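Long-range contacts in TRAP dicarboxylate transporter, DctP subunit (Ochrobactrum anthropi, PDB 4P47), which probably captures a small organic acid in the periplasm and delivers it to a TRAP-type membrane transporter, as the solute-binding subunit of that system: residues A[27-38]-A[62-73]; A[142-150]-A[264-275]. All coordinates share one frame; numbering follows the deposited sequence. Where two conformers were deposited one is given.

Contact 1: A[27-38]-A[62-73]; sequences IRSQTIKFAAAN and QINVKLFPGGVL
I63 fits its branches between I32 of the neighbouring strand and I27 of the loop leading into it: its CG2 lies 3.7 Å from CD1 of I32, its CG1 3.8 Å from CG2 of I27. Strands 30-35 and 63-68 with helix 43-58 form a parallel beta-alpha-beta unit, and this face turns to that helix and to helix 254-288, which takes I27 and I32. Further along, CG1 of V65 abuts the F34 ring near its plane, at the edge, and L67 brings CD2 to 4.0 Å from CB of F34. F34, with CG anti to the backbone N (chi1 -172°), sends its ring to F51 and M48 of helix 43-58. On the other face the F68 ring lies obliquely against K33, CE1 being 3.7 Å from CB of K33. A35 CB touches F68 CB there and lies 4.1 Å from CD1 of L73. The type I' turn P69-V72 has positive phi at G70 and G71, which favours glycine. Q30, I32 and F34 each give N-H to the other strand and take one back at O, from Q62 O to F68 N. This ladder fixes the register, while chemistry divides the faces: mostly branched and aromatic carbons toward the helices; T31, N64 and the lysines outward, with F68 along K33.

Contact 2: A[142-150]-A[264-275]; sequences IGLAYWELG and AVEARDYQRKVS
Q271 meets the backbone of E148 with both ends of its amide. E148 N gives a nearly straight bond to OE1 (2.9 Å, 173° at the hydrogen), and NE2 returns one to E148 O at 3.0 Å, lying in that carbonyl's plane. With chi1 at -172° the Q271 chain leaves its own backbone N behind, and the bend at chi2 folds the amide to the strand. Two more direct hydrogen bonds flank this pair: the S275 hydroxyl donates to the anti lone pair of E148 OE2 (3.0 Å from OG), and W147 NE1 gives a weak one to A264 O, which sits at the indole edge, in its plane.

Nonpolar contact centres on W147. CZ2 of its ring is 3.8 Å from CB of A267, and CD1 is 3.5 Å from CB of R268. Q271 CB lies over one indole face toward its rim, CG is 3.9 Å from W147 CE3, and the amide is nearly parallel to the ring (10°). At the start of the helix segment, A264 CB comes 4.0 Å from L144 CB.

The charged ends pair within the helix or with outside residues: R268 holds D269 OD1 side-on, R272 bridges to D121 and D125, and E148 OE1 is taken by R276 and Y237. Waters span the join, from R268 NH1 to Y146 N and, by a weak bond, from R272 NH2 to W147 O. With an alanine at Q271, E148 N and O would probably lose both mates and a gap open beside the indole. The chemistry implies a buried seam between helix 254-288 and strand 141-156 of this solute-binding protein, where Q271 satisfies E148's N-H and C=O and waters carry other links.

How the contacts relate
From the N terminus, strand 30-35 runs into helix 43-58 and returns as strand 63-68, where contact 1 closes a short loop, a beta-alpha-beta unit. Only later does the chain enter strand 141-156, and contact 2 closes a much longer loop when helix 254-288 comes back to it. The two follow in series, neither enclosing nor crossing the other. Strands of both contacts belong to one mixed sheet, 30-35 joined to 141-156 by way of 90-94 and 229-245, and the contact centres lie about 16 Å apart. They touch directly where F34 CZ packs 4.2 Å from W147 CH2, with M48 of helix 43-58 against both side chains. Helix 254-288 also touches I27 and I32 of contact 1.

Contact 1: A[27-38]-A[62-73]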
loop_
_atom_site.group_PDB
_atom_site.type_symbol
_atom_site.label_atom_id
_atom_site.label_comp_id
_atom_site.label_asym_id
_atom_site.label_seq_id
_atom_site.Cartn_x
_atom_site.Cartn_y
_atom_site.Cartn_z
ATOM N N ILE A 27 -27.973 -18.524 5.215
ATOM C CA ILE A 27 -26.577 -18.702 4.834
ATOM C C ILE A 27 -26.346 -20.132 4.347
ATOM O O ILE A 27 -26.397 -21.088 5.118
ATOM C CB ILE A 27 -25.637 -18.348 6.012
ATOM C CG1 ILE A 27 -25.821 -16.873 6.386
ATOM C CG2 ILE A 27 -24.170 -18.624 5.661
ATOM C CD1 ILE A 27 -25.000 -16.427 7.585
ATOM N N ARG A 28 -26.115 -20.265 3.046
ATOM C CA ARG A 28 -25.945 -21.566 2.417
ATOM C C ARG A 28 -24.474 -21.949 2.417
ATOM O O ARG A 28 -23.600 -21.107 2.674
ATOM C CB ARG A 28 -26.477 -21.519 0.982
ATOM C CG ARG A 28 -27.902 -21.034 0.890
ATOM C CD ARG A 28 -28.212 -20.506 -0.484
ATOM N NE ARG A 28 -27.546 -19.230 -0.714
ATOM C CZ ARG A 28 -27.737 -18.479 -1.789
ATOM N NH1 ARG A 28 -27.087 -17.333 -1.915
ATOM N NH2 ARG A 28 -28.576 -18.872 -2.739
ATOM N N SER A 29 -24.193 -23.217 2.155
ATOM C CA SER A 29 -22.818 -23.638 1.974
ATOM C C SER A 29 -22.198 -22.758 0.888
ATOM O O SER A 29 -22.778 -22.581 -0.180
ATOM C CB SER A 29 -22.762 -25.110 1.576
ATOM O OG SER A 29 -21.429 -25.531 1.358
ATOM N N GLN A 30 -21.040 -22.175 1.178
ATOM C CA GLN A 30 -20.271 -21.421 0.180
ATOM C C GLN A 30 -18.790 -21.722 0.353
ATOM O O GLN A 30 -18.318 -22.023 1.454
ATOM C CB GLN A 30 -20.491 -19.917 0.320
ATOM C CG GLN A 30 -21.948 -19.459 0.229
ATOM C CD GLN A 30 -22.544 -19.533 -1.178
ATOM O OE1 GLN A 30 -21.845 -19.756 -2.169
ATOM N NE2 GLN A 30 -23.848 -19.331 -1.263
ATOM N N THR A 31 -18.048 -21.647 -0.737
ATOM C CA THR A 31 -16.607 -21.780 -0.650
ATOM C C THR A 31 -15.989 -20.562 -1.289
ATOM O O THR A 31 -16.347 -20.173 -2.396
ATOM C CB THR A 31 -16.090 -23.056 -1.339
ATOM O OG1 THR A 31 -16.666 -24.202 -0.706
ATOM C CG2 THR A 31 -14.571 -23.152 -1.232
ATOM N N ILE A 32 -15.068 -19.954 -0.562
ATOM C CA ILE A 32 -14.397 -18.771 -1.023
ATOM C C ILE A 32 -12.902 -19.017 -1.088
ATOM O O ILE A 32 -12.278 -19.288 -0.061
ATOM C CB ILE A 32 -14.641 -17.609 -0.061
ATOM C CG1 ILE A 32 -16.116 -17.221 -0.049
ATOM C CG2 ILE A 32 -13.764 -16.423 -0.451
ATOM C CD1 ILE A 32 -16.456 -16.096 0.950
ATOM N N LYS A 33 -12.329 -18.936 -2.284
ATOM C CA LYS A 33 -10.882 -18.982 -2.455
ATOM C C LYS A 33 -10.351 -17.556 -2.347
ATOM O O LYS A 33 -10.825 -16.672 -3.048
ATOM C CB LYS A 33 -10.525 -19.596 -3.810
ATOM C CG LYS A 33 -11.058 -21.009 -3.999
ATOM C CD LYS A 33 -10.705 -21.606 -5.368
ATOM C CE LYS A 33 -11.266 -23.019 -5.541
ATOM N NZ LYS A 33 -10.840 -23.668 -6.818
ATOM N N PHE A 34 -9.374 -17.342 -1.469
ATOM C CA PHE A 34 -8.857 -16.009 -1.156
ATOM C C PHE A 34 -7.355 -16.033 -1.396
ATOM O O PHE A 34 -6.602 -16.645 -0.626
ATOM C CB PHE A 34 -9.202 -15.710 0.314
ATOM C CG PHE A 34 -8.928 -14.300 0.795
ATOM C CD1 PHE A 34 -8.396 -13.325 -0.010
ATOM C CD2 PHE A 34 -9.257 -13.975 2.083
ATOM C CE1 PHE A 34 -8.156 -12.018 0.494
ATOM C CE2 PHE A 34 -9.041 -12.711 2.585
ATOM C CZ PHE A 34 -8.492 -11.722 1.785
ATOM N N ALA A 35 -6.939 -15.386 -2.479
ATOM C CA ALA A 35 -5.555 -15.435 -2.935
ATOM C C ALA A 35 -4.794 -14.161 -2.569
ATOM O O ALA A 35 -5.359 -13.072 -2.527
ATOM C CB ALA A 35 -5.535 -15.604 -4.424
ATOM N N ALA A 36 -3.496 -14.279 -2.302
ATOM C CA ALA A 36 -2.639 -13.113 -2.143
ATOM C C ALA A 36 -1.203 -13.481 -2.424
ATOM O O ALA A 36 -0.860 -14.653 -2.526
ATOM C CB ALA A 36 -2.758 -12.540 -0.736
ATOM N N ALA A 37 -0.365 -12.450 -2.488
ATOM C CA ALA A 37 1.055 -12.608 -2.819
ATOM C C ALA A 37 1.942 -13.084 -1.685
ATOM O O ALA A 37 2.878 -13.833 -1.931
ATOM C CB ALA A 37 1.580 -11.300 -3.329
ATOM N N ASN A 38 1.693 -12.647 -0.451
ATOM C CA ASN A 38 2.642 -12.901 0.632
ATOM C C ASN A 38 2.378 -14.214 1.353
ATOM O O ASN A 38 1.393 -14.883 1.084
ATOM C CB ASN A 38 2.631 -11.712 1.589
ATOM C CG ASN A 38 3.098 -10.449 0.922
ATOM O OD1 ASN A 38 2.327 -9.489 0.722
ATOM N ND2 ASN A 38 4.363 -10.447 0.523
ATOM N N GLN A 62 -20.745 -22.651 7.565
ATOM C CA GLN A 62 -21.367 -22.762 6.238
ATOM C C GLN A 62 -20.494 -22.148 5.147
ATOM O O GLN A 62 -20.416 -22.686 4.021
ATOM C CB GLN A 62 -22.727 -22.095 6.234
ATOM C CG GLN A 62 -23.772 -22.861 7.024
ATOM C CD GLN A 62 -24.087 -24.191 6.400
ATOM O OE1 GLN A 62 -23.593 -25.229 6.830
ATOM N NE2 GLN A 62 -24.909 -24.165 5.361
ATOM N N ILE A 63 -19.832 -21.038 5.479
ATOM C CA ILE A 63 -18.943 -20.376 4.528
ATOM C C ILE A 63 -17.526 -20.702 4.948
ATOM O O ILE A 63 -17.124 -20.409 6.083
ATOM C CB ILE A 63 -19.162 -18.843 4.484
ATOM C CG1 ILE A 63 -20.620 -18.506 4.196
ATOM C CG2 ILE A 63 -18.241 -18.208 3.428
ATOM C CD1 ILE A 63 -20.905 -17.043 4.287
ATOM N N ASN A 64 -16.785 -21.328 4.041
ATOM C CA ASN A 64 -15.398 -21.681 4.281
ATOM C C ASN A 64 -14.484 -20.880 3.386
ATOM O O ASN A 64 -14.633 -20.909 2.172
ATOM C CB ASN A 64 -15.183 -23.176 4.015
ATOM C CG ASN A 64 -13.722 -23.583 4.031
ATOM O OD1 ASN A 64 -13.054 -23.514 5.063
ATOM N ND2 ASN A 64 -13.227 -24.040 2.887
ATOM N N VAL A 65 -13.525 -20.197 3.996
ATOM C CA VAL A 65 -12.549 -19.401 3.258
ATOM C C VAL A 65 -11.252 -20.180 3.201
ATOM O O VAL A 65 -10.675 -20.501 4.233
ATOM C CB VAL A 65 -12.332 -18.051 3.938
ATOM C CG1 VAL A 65 -11.338 -17.207 3.157
ATOM C CG2 VAL A 65 -13.655 -17.326 4.095
ATOM N N LYS A 66 -10.844 -20.532 1.993
ATOM C CA LYS A 66 -9.608 -21.261 1.741
ATOM C C LYS A 66 -8.543 -20.300 1.214
ATOM O O LYS A 66 -8.745 -19.635 0.190
ATOM C CB LYS A 66 -9.892 -22.361 0.722
ATOM C CG LYS A 66 -8.731 -23.233 0.383
ATOM C CD LYS A 66 -9.205 -24.373 -0.495
ATOM C CE LYS A 66 -8.088 -25.293 -0.906
ATOM N NZ LYS A 66 -8.692 -26.391 -1.733
ATOM N N LEU A 67 -7.406 -20.246 1.900
ATOM C CA LEU A 67 -6.342 -19.278 1.578
ATOM C C LEU A 67 -5.367 -19.808 0.540
ATOM O O LEU A 67 -4.955 -20.984 0.598
ATOM C CB LEU A 67 -5.580 -18.873 2.845
ATOM C CG LEU A 67 -6.421 -18.335 3.997
ATOM C CD1 LEU A 67 -5.485 -17.747 5.037
ATOM C CD2 LEU A 67 -7.443 -17.297 3.542
ATOM N N PHE A 68 -4.979 -18.949 -0.395
ATOM C CA PHE A 68 -3.978 -19.281 -1.403
ATOM C C PHE A 68 -2.923 -18.202 -1.341
ATOM O O PHE A 68 -2.850 -17.327 -2.214
ATOM C CB PHE A 68 -4.570 -19.353 -2.813
ATOM C CG PHE A 68 -5.459 -20.540 -3.046
ATOM C CD1 PHE A 68 -6.748 -20.561 -2.540
ATOM C CD2 PHE A 68 -5.021 -21.633 -3.791
ATOM C CE1 PHE A 68 -7.594 -21.643 -2.774
ATOM C CE2 PHE A 68 -5.852 -22.709 -4.017
ATOM C CZ PHE A 68 -7.128 -22.727 -3.502
ATOM N N PRO A 69 -2.082 -18.255 -0.302
ATOM C CA PRO A 69 -1.010 -17.281 -0.133
ATOM C C PRO A 69 0.195 -17.575 -1.032
ATOM O O PRO A 69 0.216 -18.577 -1.723
ATOM C CB PRO A 69 -0.654 -17.450 1.342
ATOM C CG PRO A 69 -0.856 -18.880 1.595
ATOM C CD PRO A 69 -2.080 -19.256 0.778
ATOM N N GLY A 70 1.168 -16.671 -1.038
ATOM C CA GLY A 70 2.453 -16.907 -1.680
ATOM C C GLY A 70 2.447 -16.710 -3.180
ATOM O O GLY A 70 3.401 -17.075 -3.863
ATOM N N GLY A 71 1.372 -16.162 -3.721
ATOM C CA GLY A 71 1.279 -15.896 -5.140
ATOM C C GLY A 71 1.163 -17.165 -5.963
ATOM O O GLY A 71 1.419 -17.155 -7.164
ATOM N N VAL A 72 0.760 -18.265 -5.339
ATOM C CA VAL A 72 0.732 -19.545 -6.044
ATOM C C VAL A 72 -0.258 -19.592 -7.190
ATOM O O VAL A 72 -0.097 -20.409 -8.104
ATOM C CB VAL A 72 0.452 -20.713 -5.076
ATOM C CG1 VAL A 72 1.596 -20.836 -4.081
ATOM C CG2 VAL A 72 -0.897 -20.538 -4.376
ATOM N N LEU A 73 -1.295 -18.753 -7.142
ATOM C CA LEU A 73 -2.293 -18.716 -8.207
ATOM C C LEU A 73 -1.944 -17.719 -9.288
ATOM O O LEU A 73 -2.603 -17.684 -10.322
ATOM C CB LEU A 73 -3.694 -18.400 -7.669
ATOM C CG LEU A 73 -4.296 -19.451 -6.736
ATOM C CD1 LEU A 73 -5.755 -19.167 -6.517
ATOM C CD2 LEU A 73 -4.107 -20.865 -7.280
#

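Contact 2: A[142-150]-A[264-275]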
loop_
_atom_site.group_PDB
_atom_site.type_symbol
_atom_site.label_atom_id
_atom_site.label_comp_id
_atom_site.label_asym_id
_atom_site.label_seq_id
_atom_site.Cartn_x
_atom_site.Cartn_y
_atom_site.Cartn_z
ATOM N N ILE A 142 -16.006 -6.067 -6.476
ATOM C CA ILE A 142 -16.622 -5.434 -5.326
ATOM C C ILE A 142 -15.535 -5.182 -4.282
ATOM O O ILE A 142 -14.853 -6.125 -3.840
ATOM C CB ILE A 142 -17.678 -6.370 -4.689
ATOM C CG1 ILE A 142 -18.724 -6.795 -5.728
ATOM C CG2 ILE A 142 -18.338 -5.725 -3.478
ATOM C CD1 ILE A 142 -19.563 -5.667 -6.302
ATOM N N GLY A 143 -15.389 -3.933 -3.857
ATOM C CA GLY A 143 -14.450 -3.587 -2.798
ATOM C C GLY A 143 -15.062 -3.783 -1.422
ATOM O O GLY A 143 -16.196 -3.376 -1.151
ATOM N N LEU A 144 -14.347 -4.431 -0.524
ATOM C CA LEU A 144 -14.853 -4.708 0.818
ATOM C C LEU A 144 -14.228 -3.837 1.913
ATOM O O LEU A 144 -14.923 -3.377 2.816
ATOM C CB LEU A 144 -14.636 -6.187 1.144
ATOM C CG LEU A 144 -15.397 -7.180 0.273
ATOM C CD1 LEU A 144 -14.959 -8.593 0.590
ATOM C CD2 LEU A 144 -16.918 -7.025 0.489
ATOM N N ALA A 145 -12.921 -3.601 1.849
ATOM C CA ALA A 145 -12.203 -2.869 2.886
ATOM C C ALA A 145 -10.817 -2.552 2.366
ATOM O O ALA A 145 -10.340 -3.178 1.412
ATOM C CB ALA A 145 -12.101 -3.687 4.174
ATOM N N TYR A 146 -10.183 -1.573 2.990
ATOM C CA TYR A 146 -8.773 -1.318 2.797
ATOM C C TYR A 146 -7.992 -1.843 3.992
ATOM O O TYR A 146 -8.362 -1.600 5.141
ATOM C CB TYR A 146 -8.501 0.180 2.616
ATOM C CG TYR A 146 -9.129 0.768 1.391
ATOM C CD1 TYR A 146 -8.529 0.629 0.155
ATOM C CD2 TYR A 146 -10.315 1.478 1.456
ATOM C CE1 TYR A 146 -9.095 1.157 -0.990
ATOM C CE2 TYR A 146 -10.871 2.024 0.321
ATOM C CZ TYR A 146 -10.256 1.869 -0.892
ATOM O OH TYR A 146 -10.798 2.409 -2.049
ATOM N N TRP A 147 -6.931 -2.592 3.706
ATOM C CA TRP A 147 -5.991 -3.051 4.720
ATOM C C TRP A 147 -4.651 -2.339 4.446
ATOM O O TRP A 147 -4.577 -1.480 3.556
ATOM C CB TRP A 147 -5.813 -4.563 4.640
ATOM C CG TRP A 147 -7.004 -5.409 5.020
ATOM C CD1 TRP A 147 -8.251 -4.997 5.379
ATOM C CD2 TRP A 147 -7.020 -6.830 5.060
ATOM N NE1 TRP A 147 -9.042 -6.090 5.663
ATOM C CE2 TRP A 147 -8.301 -7.228 5.457
ATOM C CE3 TRP A 147 -6.062 -7.816 4.767
ATOM C CZ2 TRP A 147 -8.649 -8.573 5.574
ATOM C CZ3 TRP A 147 -6.398 -9.133 4.898
ATOM C CH2 TRP A 147 -7.682 -9.507 5.276
ATOM N N GLU A 148 -3.614 -2.650 5.213
ATOM C CA GLU A 148 -2.345 -1.936 5.062
ATOM C C GLU A 148 -1.255 -2.812 4.485
ATOM O O GLU A 148 -1.062 -3.927 4.949
ATOM C CB GLU A 148 -1.876 -1.427 6.419
ATOM C CG GLU A 148 -0.485 -0.778 6.388
ATOM C CD GLU A 148 -0.204 0.022 7.637
ATOM O OE1 GLU A 148 -0.575 1.207 7.630
ATOM O OE2 GLU A 148 0.386 -0.541 8.595
ATOM N N LEU A 149 -0.518 -2.309 3.493
ATOM C CA LEU A 149 0.819 -2.826 3.218
ATOM C C LEU A 149 1.827 -1.961 3.970
ATOM O O LEU A 149 2.461 -2.419 4.911
ATOM C CB LEU A 149 1.118 -2.887 1.716
ATOM C CG LEU A 149 2.349 -3.688 1.308
ATOM C CD1 LEU A 149 3.616 -2.939 1.628
ATOM C CD2 LEU A 149 2.395 -5.066 1.939
ATOM N N GLY A 150 1.924 -0.689 3.614
ATOM C CA GLY A 150 2.753 0.217 4.385
ATOM C C GLY A 150 3.302 1.389 3.601
ATOM O O GLY A 150 3.059 1.539 2.406
ATOM N N ALA A 264 -14.580 -8.567 6.965
ATOM C CA ALA A 264 -13.566 -7.763 6.289
ATOM C C ALA A 264 -13.176 -6.537 7.103
ATOM O O ALA A 264 -11.986 -6.191 7.184
ATOM C CB ALA A 264 -14.060 -7.333 4.934
ATOM N N VAL A 265 -14.142 -5.863 7.711
ATOM C CA VAL A 265 -13.821 -4.637 8.452
ATOM C C VAL A 265 -13.249 -4.946 9.831
ATOM O O VAL A 265 -12.386 -4.218 10.311
ATOM C CB VAL A 265 -15.020 -3.637 8.547
ATOM C CG1 VAL A 265 -15.429 -3.194 7.167
ATOM C CG2 VAL A 265 -16.192 -4.216 9.309
ATOM N N GLU A 266 -13.703 -6.026 10.486
ATOM C CA GLU A 266 -13.116 -6.431 11.734
ATOM C C GLU A 266 -11.666 -6.893 11.487
ATOM O O GLU A 266 -10.747 -6.515 12.220
ATOM C CB GLU A 266 -13.962 -7.516 12.427
ATOM C CG GLU A 266 -13.410 -7.908 13.796
ATOM C CD GLU A 266 -14.231 -8.945 14.533
ATOM O OE1 GLU A 266 -15.322 -9.316 14.069
ATOM O OE2 GLU A 266 -13.725 -9.414 15.574
ATOM N N ALA A 267 -11.436 -7.680 10.436
ATOM C CA ALA A 267 -10.086 -8.135 10.129
ATOM C C ALA A 267 -9.182 -6.959 9.763
ATOM O O ALA A 267 -8.002 -6.971 10.074
ATOM C CB ALA A 267 -10.089 -9.175 9.028
ATOM N N ARG A 268 -9.732 -5.953 9.110
ATOM C CA ARG A 268 -8.989 -4.749 8.767
ATOM C C ARG A 268 -8.314 -4.127 9.974
ATOM O O ARG A 268 -7.114 -3.837 9.947
ATOM C CB ARG A 268 -9.925 -3.718 8.130
ATOM C CG ARG A 268 -9.338 -2.326 7.983
ATOM C CD ARG A 268 -10.400 -1.330 7.602
ATOM N NE ARG A 268 -11.214 -0.975 8.768
ATOM C CZ ARG A 268 -12.359 -0.320 8.713
ATOM N NH1 ARG A 268 -12.889 0.042 7.565
ATOM N NH2 ARG A 268 -12.991 -0.052 9.847
ATOM N N ASP A 269 -9.078 -3.896 11.037
ATOM C CA ASP A 269 -8.533 -3.170 12.183
ATOM C C ASP A 269 -7.434 -4.000 12.831
ATOM O O ASP A 269 -6.387 -3.480 13.251
ATOM C CB ASP A 269 -9.606 -2.867 13.223
ATOM C CG ASP A 269 -10.706 -1.973 12.697
ATOM O OD1 ASP A 269 -10.538 -1.350 11.630
ATOM O OD2 ASP A 269 -11.754 -1.900 13.397
ATOM N N TYR A 270 -7.648 -5.307 12.889
ATOM C CA TYR A 270 -6.672 -6.226 13.433
ATOM C C TYR A 270 -5.413 -6.282 12.561
ATOM O O TYR A 270 -4.293 -6.273 13.074
ATOM C CB TYR A 270 -7.326 -7.617 13.535
ATOM C CG TYR A 270 -6.411 -8.777 13.797
ATOM C CD1 TYR A 270 -5.978 -9.087 15.078
ATOM C CD2 TYR A 270 -6.010 -9.587 12.761
ATOM C CE1 TYR A 270 -5.137 -10.180 15.304
ATOM C CE2 TYR A 270 -5.198 -10.657 12.969
ATOM C CZ TYR A 270 -4.757 -10.955 14.226
ATOM O OH TYR A 270 -3.939 -12.057 14.380
ATOM N N GLN A 271 -5.602 -6.368 11.251
ATOM C CA GLN A 271 -4.487 -6.482 10.308
ATOM C C GLN A 271 -3.578 -5.247 10.413
ATOM O O GLN A 271 -2.345 -5.346 10.380
ATOM C CB GLN A 271 -5.006 -6.633 8.872
ATOM C CG GLN A 271 -3.925 -6.945 7.851
ATOM C CD GLN A 271 -3.176 -5.726 7.348
ATOM O OE1 GLN A 271 -3.703 -4.625 7.311
ATOM N NE2 GLN A 271 -1.934 -5.932 6.933
ATOM N N ARG A 272 -4.174 -4.070 10.542
ATOM C CA ARG A 272 -3.415 -2.832 10.613
ATOM C C ARG A 272 -2.605 -2.815 11.905
ATOM O O ARG A 272 -1.449 -2.397 11.909
ATOM C CB ARG A 272 -4.362 -1.637 10.545
ATOM C CG ARG A 272 -4.907 -1.368 9.155
ATOM C CD ARG A 272 -6.062 -0.410 9.235
ATOM N NE ARG A 272 -6.501 0.052 7.941
ATOM C CZ ARG A 272 -7.566 0.835 7.767
ATOM N NH1 ARG A 272 -8.355 1.130 8.795
ATOM N NH2 ARG A 272 -7.885 1.282 6.564
ATOM N N LYS A 273 -3.182 -3.275 13.011
ATOM C CA LYS A 273 -2.425 -3.348 14.257
ATOM C C LYS A 273 -1.236 -4.303 14.146
ATOM O O LYS A 273 -0.127 -3.991 14.602
ATOM C CB LYS A 273 -3.318 -3.786 15.412
ATOM C CG LYS A 273 -4.176 -2.682 15.956
ATOM C CD LYS A 273 -5.182 -3.243 16.952
ATOM C CE LYS A 273 -4.534 -4.248 17.904
ATOM N NZ LYS A 273 -5.547 -5.106 18.574
ATOM N N VAL A 274 -1.447 -5.465 13.543
ATOM C CA VAL A 274 -0.385 -6.435 13.373
ATOM C C VAL A 274 0.706 -5.851 12.480
ATOM O O VAL A 274 1.906 -5.986 12.754
ATOM C CB VAL A 274 -0.916 -7.765 12.763
ATOM C CG1 VAL A 274 0.222 -8.665 12.323
ATOM C CG2 VAL A 274 -1.811 -8.478 13.769
ATOM N N SER A 275 0.286 -5.181 11.425
ATOM C CA SER A 275 1.230 -4.581 10.505
ATOM C C SER A 275 2.121 -3.561 11.216
ATOM O O SER A 275 3.328 -3.495 11.013
ATOM C CB SER A 275 0.458 -3.911 9.382
ATOM O OG SER A 275 1.360 -3.328 8.453
HETATM O O HOH W 1 -11.638 0.164 4.887
HETATM O O HOH W 2 -5.565 0.477 5.218
HETATM O O HOH W 3 4.003 -1.673 7.169
HETATM O O HOH W 4 1.922 -4.991 6.219
#